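Local coordinates for Anapc5 protein (Xenopus laevis, PDB 5BPZ) that is a subunit of the anaphase-promoting complex (APC/C), the ubiquitin ligase assembly of the cell cycle, and probably serves as part of its scaffold, at residues 111-116 against 136-141. Residues are numbered along the deposited sequence; the frame is centred on the assembly and turned at random.
Sequences DDLADS and HMILAY
Ile138 reaches across from helix 129-142 and meets the last turn of helix 103-114 through two of its branches, one at Leu113 and the other at Ala114. The closer meeting is on the buried side, where the methyl CD1 of Ile138 lies 3.8 Å from CD2 of Leu113 and the two side chains cross at a slant. With CG anti to the backbone N (chi1 -174°), the leucine extends toward Ile138; the same leucine also packs on Leu38 and Ser42 of helix 32-46, and Ile138 also touches Phe110, whose ring stacks with that of Tyr141. The contact thus joins two helices that follow one another in the modelled chain of the all-helical N-terminal domain of Apc5, with helix 32-46 packed on the buried side, against Leu113 and Met137. Toward the outside the fit slackens. CG2 of Ile138, held anti to its own backbone N, comes no nearer than 4.2 Å to CB of Ala114, both residues being partly exposed, and no hydrogen bond or salt bridge spans the two segments, which together bury just 134 Å². Nearby, the exposed Ser116 folds back, its OG donating to the carbonyl O of Leu113 at 2.7 Å, with the donor tilted 28° from the carbonyl plane.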
loop_
_atom_site.group_PDB
_atom_site.type_symbol
_atom_site.label_atom_id
_atom_site.label_comp_id
_atom_site.label_asym_id
_atom_site.label_seq_id
_atom_site.Cartn_x
_atom_site.Cartn_y
_atom_site.Cartn_z
ATOM N N ASP A 111 -7.852 9.288 -2.267
ATOM C CA ASP A 111 -9.251 9.621 -2.584
ATOM C C ASP A 111 -9.993 8.373 -3.078
ATOM O O ASP A 111 -11.058 8.045 -2.551
ATOM C CB ASP A 111 -9.333 10.736 -3.657
ATOM C CG ASP A 111 -8.847 12.126 -3.260
ATOM O OD1 ASP A 111 -8.360 12.287 -2.118
ATOM O OD2 ASP A 111 -8.923 13.044 -4.106
ATOM N N ASP A 112 -9.413 7.674 -4.079
ATOM C CA ASP A 112 -9.962 6.451 -4.674
ATOM C C ASP A 112 -10.073 5.306 -3.667
ATOM O O ASP A 112 -11.054 4.566 -3.705
ATOM C CB ASP A 112 -9.133 6.020 -5.902
ATOM C CG ASP A 112 -9.240 6.939 -7.114
ATOM O OD1 ASP A 112 -10.139 7.813 -7.128
ATOM O OD2 ASP A 112 -8.429 6.780 -8.051
ATOM N N LEU A 113 -9.081 5.174 -2.765
ATOM C CA LEU A 113 -9.042 4.150 -1.715
ATOM C C LEU A 113 -10.158 4.371 -0.686
ATOM O O LEU A 113 -10.758 3.397 -0.225
ATOM C CB LEU A 113 -7.667 4.148 -1.030
ATOM C CG LEU A 113 -7.369 3.063 -0.003
ATOM C CD1 LEU A 113 -7.039 1.726 -0.669
ATOM C CD2 LEU A 113 -6.229 3.475 0.866
ATOM N N ALA A 114 -10.431 5.647 -0.336
ATOM C CA ALA A 114 -11.460 6.029 0.625
ATOM C C ALA A 114 -12.877 5.736 0.094
ATOM O O ALA A 114 -13.760 5.381 0.877
ATOM C CB ALA A 114 -11.310 7.494 0.987
ATOM N N ASP A 115 -13.076 5.860 -1.236
ATOM C CA ASP A 115 -14.343 5.579 -1.910
ATOM C C ASP A 115 -14.477 4.093 -2.319
ATOM O O ASP A 115 -15.530 3.695 -2.821
ATOM C CB ASP A 115 -14.520 6.512 -3.126
ATOM C CG ASP A 115 -15.962 6.728 -3.557
ATOM O OD1 ASP A 115 -16.738 7.323 -2.773
ATOM O OD2 ASP A 115 -16.305 6.343 -4.697
ATOM N N SER A 116 -13.424 3.277 -2.084
ATOM C CA SER A 116 -13.384 1.855 -2.448
ATOM C C SER A 116 -13.879 0.875 -1.367
ATOM O O SER A 116 -14.006 -0.316 -1.658
ATOM C CB SER A 116 -11.986 1.456 -2.907
ATOM O OG SER A 116 -11.124 1.207 -1.810
ATOM N N HIS A 136 -7.673 4.344 10.200
ATOM C CA HIS A 136 -6.545 5.034 10.831
ATOM C C HIS A 136 -5.544 5.615 9.838
ATOM O O HIS A 136 -4.946 6.645 10.154
ATOM C CB HIS A 136 -5.842 4.156 11.878
ATOM C CG HIS A 136 -6.697 3.862 13.077
ATOM N ND1 HIS A 136 -6.899 2.567 13.520
ATOM C CD2 HIS A 136 -7.390 4.710 13.876
ATOM C CE1 HIS A 136 -7.693 2.666 14.574
ATOM N NE2 HIS A 136 -8.019 3.935 14.823
ATOM N N MET A 137 -5.384 5.006 8.638
ATOM C CA MET A 137 -4.484 5.557 7.611
ATOM C C MET A 137 -5.103 6.781 6.933
ATOM O O MET A 137 -4.413 7.789 6.784
ATOM C CB MET A 137 -4.064 4.516 6.563
ATOM C CG MET A 137 -2.988 3.555 7.048
ATOM S SD MET A 137 -1.428 4.374 7.498
ATOM C CE MET A 137 -1.478 4.161 9.319
ATOM N N ILE A 138 -6.403 6.693 6.526
ATOM C CA ILE A 138 -7.135 7.783 5.869
ATOM C C ILE A 138 -7.316 8.964 6.837
ATOM O O ILE A 138 -7.193 10.110 6.407
ATOM C CB ILE A 138 -8.474 7.316 5.191
ATOM C CG1 ILE A 138 -8.265 6.153 4.175
ATOM C CG2 ILE A 138 -9.255 8.485 4.542
ATOM C CD1 ILE A 138 -7.455 6.457 2.861
ATOM N N LEU A 139 -7.574 8.689 8.138
ATOM C CA LEU A 139 -7.723 9.742 9.149
ATOM C C LEU A 139 -6.395 10.459 9.384
ATOM O O LEU A 139 -6.359 11.684 9.280
ATOM C CB LEU A 139 -8.277 9.215 10.482
ATOM C CG LEU A 139 -9.773 8.902 10.571
ATOM C CD1 LEU A 139 -10.088 8.209 11.883
ATOM C CD2 LEU A 139 -10.630 10.159 10.442
ATOM N N ALA A 140 -5.298 9.703 9.662
ATOM C CA ALA A 140 -3.963 10.277 9.886
ATOM C C ALA A 140 -3.467 11.025 8.651
ATOM O O ALA A 140 -2.785 12.043 8.803
ATOM C CB ALA A 140 -2.971 9.205 10.298
ATOM N N TYR A 141 -3.861 10.560 7.437
ATOM C CA TYR A 141 -3.536 11.223 6.174
ATOM C C TYR A 141 -4.222 12.582 6.090
ATOM O O TYR A 141 -3.553 13.556 5.766
ATOM C CB TYR A 141 -3.910 10.369 4.941
ATOM C CG TYR A 141 -3.637 11.069 3.620
ATOM C CD1 TYR A 141 -2.338 11.206 3.135
ATOM C CD2 TYR A 141 -4.675 11.622 2.873
ATOM C CE1 TYR A 141 -2.078 11.878 1.940
ATOM C CE2 TYR A 141 -4.428 12.286 1.671
ATOM C CZ TYR A 141 -3.127 12.404 1.204
ATOM O OH TYR A 141 -2.868 13.051 0.022
#